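Local coordinates for protein 5-carboxymethyl-2-hydroxymuconate semialdehyde dehydrogenase (Thermus thermophilus, PDB 2D4E) that probably oxidises 5-carboxymethyl-2-hydroxymuconate semialdehyde to the corresponding acid with NAD as the electron acceptor, as a member of the aldehyde dehydrogenase family, at residues 170-175 with 198-203; 203-208 with 224-229. All coordinates share one frame; numbering follows the deposited sequence.

Contact 1: residues 170-175 with 198-203; sequences TPWNAP and AEWSPF. With NA (sodium ion), chain I; NAD (nicotinamide-adenine-dinucleotide), chain K.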
# COMPACT_ATOMS: atom_id res chain seq x y z
N THR C 170 -24.09 -9.57 -18.43
CA THR C 170 -24.80 -9.67 -17.15
C THR C 170 -26.02 -10.58 -17.06
O THR C 170 -26.60 -10.95 -18.07
CB THR C 170 -25.20 -8.26 -16.72
OG1 THR C 170 -25.86 -7.61 -17.81
CG2 THR C 170 -23.97 -7.45 -16.34
N PRO C 171 -26.43 -10.94 -15.82
CA PRO C 171 -27.57 -11.82 -15.53
C PRO C 171 -28.92 -11.11 -15.47
O PRO C 171 -28.98 -9.88 -15.39
CB PRO C 171 -27.18 -12.45 -14.21
CG PRO C 171 -26.52 -11.30 -13.51
CD PRO C 171 -25.66 -10.67 -14.59
N TRP C 172 -29.99 -11.89 -15.46
CA TRP C 172 -31.35 -11.35 -15.45
C TRP C 172 -31.96 -10.91 -14.12
O TRP C 172 -32.97 -10.21 -14.13
CB TRP C 172 -32.31 -12.34 -16.10
CG TRP C 172 -32.27 -13.74 -15.51
CD1 TRP C 172 -31.72 -14.85 -16.08
CD2 TRP C 172 -32.78 -14.16 -14.23
NE1 TRP C 172 -31.85 -15.93 -15.24
CE2 TRP C 172 -32.50 -15.53 -14.10
CE3 TRP C 172 -33.45 -13.50 -13.19
CZ2 TRP C 172 -32.85 -16.27 -12.96
CZ3 TRP C 172 -33.80 -14.23 -12.06
CH2 TRP C 172 -33.50 -15.61 -11.95
N ASN C 173 -31.38 -11.29 -12.99
CA ASN C 173 -31.99 -10.95 -11.71
C ASN C 173 -31.91 -9.49 -11.26
O ASN C 173 -32.89 -8.95 -10.75
CB ASN C 173 -31.47 -11.89 -10.61
CG ASN C 173 -30.04 -11.61 -10.21
OD1 ASN C 173 -29.19 -11.35 -11.06
ND2 ASN C 173 -29.77 -11.68 -8.92
N ALA C 174 -30.76 -8.84 -11.45
CA ALA C 174 -30.60 -7.44 -11.04
C ALA C 174 -29.85 -6.66 -12.13
O ALA C 174 -28.72 -6.22 -11.93
CB ALA C 174 -29.84 -7.38 -9.72
N PRO C 175 -30.51 -6.44 -13.28
CA PRO C 175 -29.99 -5.72 -14.45
C PRO C 175 -29.22 -4.43 -14.21
O PRO C 175 -28.06 -4.31 -14.61
CB PRO C 175 -31.24 -5.49 -15.30
CG PRO C 175 -32.06 -6.69 -14.99
CD PRO C 175 -31.92 -6.81 -13.49
N ALA C 198 -28.76 -9.75 -19.90
CA ALA C 198 -29.58 -10.97 -19.91
C ALA C 198 -30.84 -10.74 -20.74
O ALA C 198 -31.48 -9.70 -20.62
CB ALA C 198 -29.95 -11.36 -18.50
N GLU C 199 -31.19 -11.71 -21.57
CA GLU C 199 -32.37 -11.58 -22.42
C GLU C 199 -33.72 -11.62 -21.70
O GLU C 199 -34.72 -11.14 -22.24
CB GLU C 199 -32.34 -12.64 -23.54
CG GLU C 199 -32.13 -14.10 -23.10
CD GLU C 199 -30.66 -14.52 -23.04
OE1 GLU C 199 -30.36 -15.67 -23.42
OE2 GLU C 199 -29.82 -13.71 -22.60
N TRP C 200 -33.76 -12.16 -20.49
CA TRP C 200 -35.01 -12.23 -19.74
C TRP C 200 -35.46 -10.93 -19.06
O TRP C 200 -36.55 -10.88 -18.49
CB TRP C 200 -34.96 -13.36 -18.70
CG TRP C 200 -35.23 -14.72 -19.27
CD1 TRP C 200 -35.75 -15.00 -20.50
CD2 TRP C 200 -35.05 -15.98 -18.61
NE1 TRP C 200 -35.91 -16.36 -20.65
CE2 TRP C 200 -35.49 -16.98 -19.50
CE3 TRP C 200 -34.57 -16.36 -17.35
CZ2 TRP C 200 -35.46 -18.34 -19.18
CZ3 TRP C 200 -34.53 -17.72 -17.02
CH2 TRP C 200 -34.98 -18.69 -17.94
N SER C 201 -34.64 -9.89 -19.13
CA SER C 201 -34.96 -8.58 -18.54
C SER C 201 -34.09 -7.50 -19.19
O SER C 201 -33.31 -6.81 -18.53
CB SER C 201 -34.71 -8.61 -17.03
OG SER C 201 -33.37 -8.96 -16.74
N PRO C 202 -34.24 -7.31 -20.51
CA PRO C 202 -33.50 -6.36 -21.34
C PRO C 202 -33.80 -4.87 -21.24
O PRO C 202 -32.93 -4.05 -21.50
CB PRO C 202 -33.79 -6.88 -22.74
CG PRO C 202 -35.24 -7.23 -22.63
CD PRO C 202 -35.34 -7.93 -21.27
N PHE C 203 -35.03 -4.53 -20.87
CA PHE C 203 -35.46 -3.13 -20.82
C PHE C 203 -34.61 -2.12 -20.07
O PHE C 203 -34.28 -1.06 -20.62
CB PHE C 203 -36.90 -3.08 -20.32
CG PHE C 203 -37.85 -3.87 -21.16
CD1 PHE C 203 -38.78 -4.72 -20.57
CD2 PHE C 203 -37.77 -3.82 -22.55
CE1 PHE C 203 -39.61 -5.51 -21.36
CE2 PHE C 203 -38.59 -4.61 -23.34
CZ PHE C 203 -39.52 -5.46 -22.74
NA NA I . -38.87 -9.98 -18.18
PA NAD K . -26.51 -17.02 -17.49
O1A NAD K . -27.09 -17.94 -18.47
O2A NAD K . -25.09 -17.31 -17.22
O5B NAD K . -26.59 -15.46 -17.92
C5B NAD K . -25.51 -14.48 -17.75
C4B NAD K . -25.24 -13.85 -19.10
O4B NAD K . -24.60 -14.91 -19.86
C3B NAD K . -26.50 -13.48 -19.92
O3B NAD K . -26.45 -12.10 -20.34
C2B NAD K . -26.45 -14.49 -21.08
O2B NAD K . -27.03 -13.99 -22.30
C1B NAD K . -24.97 -14.77 -21.18
N9A NAD K . -24.69 -16.03 -21.85
C8A NAD K . -25.33 -17.25 -21.74
N7A NAD K . -24.80 -18.22 -22.52
C5A NAD K . -23.74 -17.56 -23.15
C6A NAD K . -22.76 -18.01 -24.11
N6A NAD K . -22.73 -19.26 -24.59
N1A NAD K . -21.84 -17.07 -24.54
C2A NAD K . -21.88 -15.77 -24.04
N3A NAD K . -22.74 -15.27 -23.17
C4A NAD K . -23.65 -16.21 -22.75
O3 NAD K . -27.37 -17.12 -16.23
PN NAD K . -28.30 -16.20 -15.34
O1N NAD K . -29.58 -16.93 -15.23
O2N NAD K . -28.37 -14.86 -15.93
O5D NAD K . -27.44 -16.41 -14.07
C5D NAD K . -27.84 -16.29 -12.72
C4D NAD K . -26.52 -16.71 -12.14
O4D NAD K . -25.62 -15.60 -11.98
C3D NAD K . -26.57 -17.51 -10.85
O3D NAD K . -25.78 -18.71 -10.91
C2D NAD K . -26.05 -16.47 -9.85
O2D NAD K . -25.47 -17.11 -8.70
C1D NAD K . -25.07 -15.69 -10.70
N1N NAD K . -24.77 -14.35 -10.17
C2N NAD K . -23.50 -14.27 -9.60
C3N NAD K . -23.15 -13.05 -9.06
C7N NAD K . -21.80 -12.83 -8.39
O7N NAD K . -21.55 -11.73 -7.94
N7N NAD K . -20.92 -13.85 -8.30
C4N NAD K . -24.07 -11.90 -9.09
C5N NAD K . -25.33 -12.13 -9.70
C6N NAD K . -25.75 -13.31 -10.25
O HOH W 1 -28.39 -8.16 -17.22
O HOH W 2 -38.85 -12.45 -18.04
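CG of W172 (chi1 54°) and OG of S201 both lie between backbone N and carbonyl carbon, and this brings the W172 indole beside W200 and the S201 hydroxyl beside the W172 carbonyl oxygen. The two indoles lie side by side and point the same way, but their planes are inclined at 50°: CE3 of W200 sits over one face of the W172 ring, near its rim, 3.5 Å from W172 CD1. Next to them the methyl of A198 pushes against the backbone, its CB 3.1 Å from W172 N. S201 OG donates to W172 O at 2.9 Å, arriving well to the side of the carbonyl (C=O...O angle 111°), while the P175 ring packs its CG against the same hydroxyl oxygen. A water joins the loops further, giving a hydrogen to P171 O, accepting from A198 N and bonding T170 OG1.

The loops share the cofactor. NAD O3B donates to T170 O at 2.5 Å, and NAD O2B donates to E199 OE2 at 2.8 Å, so the adenosine ribose is gripped from both segments. W172 N makes a weak, long bond to the phosphate oxygen O2N. W200 O also binds sodium at 2.5 Å, with a water, S46, L47 and D113 among the other ligands. The two segments form part of the NAD site, each loop following a strand of the parallel sheet in the Rossmann-like cofactor domain of aldehyde dehydrogenases.

Contact 2: residues 203-208 with 224-229; sequences FTATKL and LVQGFG. With NAD (nicotinamide-adenine-dinucleotide), chain K.
The amide of Q226 is the flat group here, and it meets T206 at its edge: T206 OG1 lies in the amide plane, only 4° out of it, 3.1 Å from Q226 NE2. The N-H points fairly straight at the hydroxyl oxygen (158°). Q226 is bent at chi2 (-81°), which turns the amide toward the helix, and the two side chains cross at about a right angle. NE2 also bonds P202 O, just before the helix, so the amide nitrogen has two oxygen partners; T206 OG1 in turn is hydrogen-bonded to L28 O.

Helix 203-214 here packs against the end of strand 222-224, an outermost strand of the five-stranded parallel sheet in the Rossmann-like NAD-binding domain, and against the loop that leads to helix 229-238. L224 supplies the apolar half. Its CD2 touches the helix backbone at T206 CA (3.6 Å), and its CD1 faces the methyl of A205, with CB 4.1 Å away. The same methyl is also 4.1 Å from Q226 NE2, resting against leucine and amide alike. At the start of helix 229-238, G229 CA comes within 3.1 Å of NAD O2B.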
# COMPACT_ATOMS: atom_id res chain seq x y z
N PHE C 203 -35.03 -4.53 -20.87
CA PHE C 203 -35.46 -3.13 -20.82
C PHE C 203 -34.61 -2.12 -20.07
O PHE C 203 -34.28 -1.06 -20.62
CB PHE C 203 -36.90 -3.08 -20.32
CG PHE C 203 -37.85 -3.87 -21.16
CD1 PHE C 203 -38.78 -4.72 -20.57
CD2 PHE C 203 -37.77 -3.82 -22.55
CE1 PHE C 203 -39.61 -5.51 -21.36
CE2 PHE C 203 -38.59 -4.61 -23.34
CZ PHE C 203 -39.52 -5.46 -22.74
N THR C 204 -34.27 -2.41 -18.82
CA THR C 204 -33.47 -1.50 -18.02
C THR C 204 -32.15 -1.07 -18.69
O THR C 204 -31.71 0.07 -18.52
CB THR C 204 -33.16 -2.12 -16.65
OG1 THR C 204 -34.39 -2.44 -15.98
CG2 THR C 204 -32.36 -1.16 -15.79
N ALA C 205 -31.53 -1.97 -19.44
CA ALA C 205 -30.27 -1.66 -20.10
C ALA C 205 -30.46 -0.60 -21.20
O ALA C 205 -29.65 0.32 -21.32
CB ALA C 205 -29.66 -2.93 -20.69
N THR C 206 -31.51 -0.73 -21.99
CA THR C 206 -31.77 0.26 -23.04
C THR C 206 -32.03 1.61 -22.38
O THR C 206 -31.62 2.65 -22.89
CB THR C 206 -32.98 -0.15 -23.90
OG1 THR C 206 -32.56 -1.13 -24.87
CG2 THR C 206 -33.56 1.06 -24.62
N LYS C 207 -32.70 1.58 -21.23
CA LYS C 207 -32.99 2.81 -20.49
C LYS C 207 -31.68 3.44 -19.99
O LYS C 207 -31.49 4.66 -20.06
CB LYS C 207 -33.91 2.50 -19.30
CG LYS C 207 -34.29 3.72 -18.48
CD LYS C 207 -35.08 4.74 -19.30
CE LYS C 207 -35.51 5.92 -18.44
NZ LYS C 207 -36.41 6.86 -19.15
N LEU C 208 -30.78 2.59 -19.50
CA LEU C 208 -29.49 3.03 -19.01
C LEU C 208 -28.73 3.71 -20.14
O LEU C 208 -28.10 4.75 -19.94
CB LEU C 208 -28.69 1.84 -18.47
CG LEU C 208 -27.26 2.13 -17.99
CD1 LEU C 208 -27.29 3.18 -16.88
CD2 LEU C 208 -26.61 0.83 -17.51
N LEU C 224 -24.43 -0.82 -26.48
CA LEU C 224 -25.34 -1.84 -25.99
C LEU C 224 -25.87 -2.72 -27.11
O LEU C 224 -26.28 -2.22 -28.16
CB LEU C 224 -26.52 -1.18 -25.28
CG LEU C 224 -27.78 -2.03 -25.12
CD1 LEU C 224 -27.49 -3.19 -24.18
CD2 LEU C 224 -28.91 -1.17 -24.59
N VAL C 225 -25.84 -4.03 -26.89
CA VAL C 225 -26.36 -4.97 -27.86
C VAL C 225 -27.27 -5.96 -27.14
O VAL C 225 -26.81 -6.72 -26.29
CB VAL C 225 -25.23 -5.76 -28.57
CG1 VAL C 225 -25.83 -6.70 -29.60
CG2 VAL C 225 -24.26 -4.80 -29.25
N GLN C 226 -28.55 -5.92 -27.46
CA GLN C 226 -29.53 -6.81 -26.85
C GLN C 226 -29.50 -8.13 -27.60
O GLN C 226 -29.20 -8.16 -28.80
CB GLN C 226 -30.93 -6.20 -26.94
CG GLN C 226 -31.09 -4.89 -26.21
CD GLN C 226 -31.30 -5.06 -24.72
OE1 GLN C 226 -31.10 -6.15 -24.17
NE2 GLN C 226 -31.70 -3.99 -24.05
N GLY C 227 -29.82 -9.22 -26.92
CA GLY C 227 -29.81 -10.50 -27.60
C GLY C 227 -29.53 -11.70 -26.72
O GLY C 227 -29.18 -11.57 -25.55
N PHE C 228 -29.68 -12.88 -27.32
CA PHE C 228 -29.47 -14.15 -26.62
C PHE C 228 -28.00 -14.43 -26.33
O PHE C 228 -27.12 -13.96 -27.06
CB PHE C 228 -30.07 -15.29 -27.45
CG PHE C 228 -31.54 -15.15 -27.70
CD1 PHE C 228 -32.10 -15.58 -28.90
CD2 PHE C 228 -32.38 -14.59 -26.74
CE1 PHE C 228 -33.47 -15.46 -29.14
CE2 PHE C 228 -33.76 -14.47 -26.97
CZ PHE C 228 -34.30 -14.91 -28.17
N GLY C 229 -27.75 -15.19 -25.28
CA GLY C 229 -26.38 -15.53 -24.91
C GLY C 229 -25.60 -16.23 -26.00
O GLY C 229 -24.45 -15.88 -26.28
PA NAD K . -26.51 -17.02 -17.49
O1A NAD K . -27.09 -17.94 -18.47
O2A NAD K . -25.09 -17.31 -17.22
O5B NAD K . -26.59 -15.46 -17.92
C5B NAD K . -25.51 -14.48 -17.75
C4B NAD K . -25.24 -13.85 -19.10
O4B NAD K . -24.60 -14.91 -19.86
C3B NAD K . -26.50 -13.48 -19.92
O3B NAD K . -26.45 -12.10 -20.34
C2B NAD K . -26.45 -14.49 -21.08
O2B NAD K . -27.03 -13.99 -22.30
C1B NAD K . -24.97 -14.77 -21.18
N9A NAD K . -24.69 -16.03 -21.85
C8A NAD K . -25.33 -17.25 -21.74
N7A NAD K . -24.80 -18.22 -22.52
C5A NAD K . -23.74 -17.56 -23.15
C6A NAD K . -22.76 -18.01 -24.11
N6A NAD K . -22.73 -19.26 -24.59
N1A NAD K . -21.84 -17.07 -24.54
C2A NAD K . -21.88 -15.77 -24.04
N3A NAD K . -22.74 -15.27 -23.17
C4A NAD K . -23.65 -16.21 -22.75
O3 NAD K . -27.37 -17.12 -16.23
PN NAD K . -28.30 -16.20 -15.34
O1N NAD K . -29.58 -16.93 -15.23
O2N NAD K . -28.37 -14.86 -15.93
O5D NAD K . -27.44 -16.41 -14.07
C5D NAD K . -27.84 -16.29 -12.72
C4D NAD K . -26.52 -16.71 -12.14
O4D NAD K . -25.62 -15.60 -11.98
C3D NAD K . -26.57 -17.51 -10.85
O3D NAD K . -25.78 -18.71 -10.91
C2D NAD K . -26.05 -16.47 -9.85
O2D NAD K . -25.47 -17.11 -8.70
C1D NAD K . -25.07 -15.69 -10.70
N1N NAD K . -24.77 -14.35 -10.17
C2N NAD K . -23.50 -14.27 -9.60
C3N NAD K . -23.15 -13.05 -9.06
C7N NAD K . -21.80 -12.83 -8.39
O7N NAD K . -21.55 -11.73 -7.94
N7N NAD K . -20.92 -13.85 -8.30
C4N NAD K . -24.07 -11.90 -9.09
C5N NAD K . -25.33 -12.13 -9.70
C6N NAD K . -25.75 -13.31 -10.25

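Overall arrangement
Contact 1 closes before contact 2 opens along the chain, and the two share F203, where the loop of the first becomes the helix of the second. Their centres are 8 Å apart, at the C-terminal ends of three neighbouring strands of the five-stranded parallel sheet, 222-224, 193-196 and 166-169. Besides the amide of Q226 at P202, a probable hydrogen bond of 3.2 Å between E199 OE1 and G229 N ties the contacts directly, joining the start of helix 229-238 to the loop that carries E199. Contact 1 lines the NAD pocket, while contact 2 lies beside it, its second segment reaching the cofactor through G229.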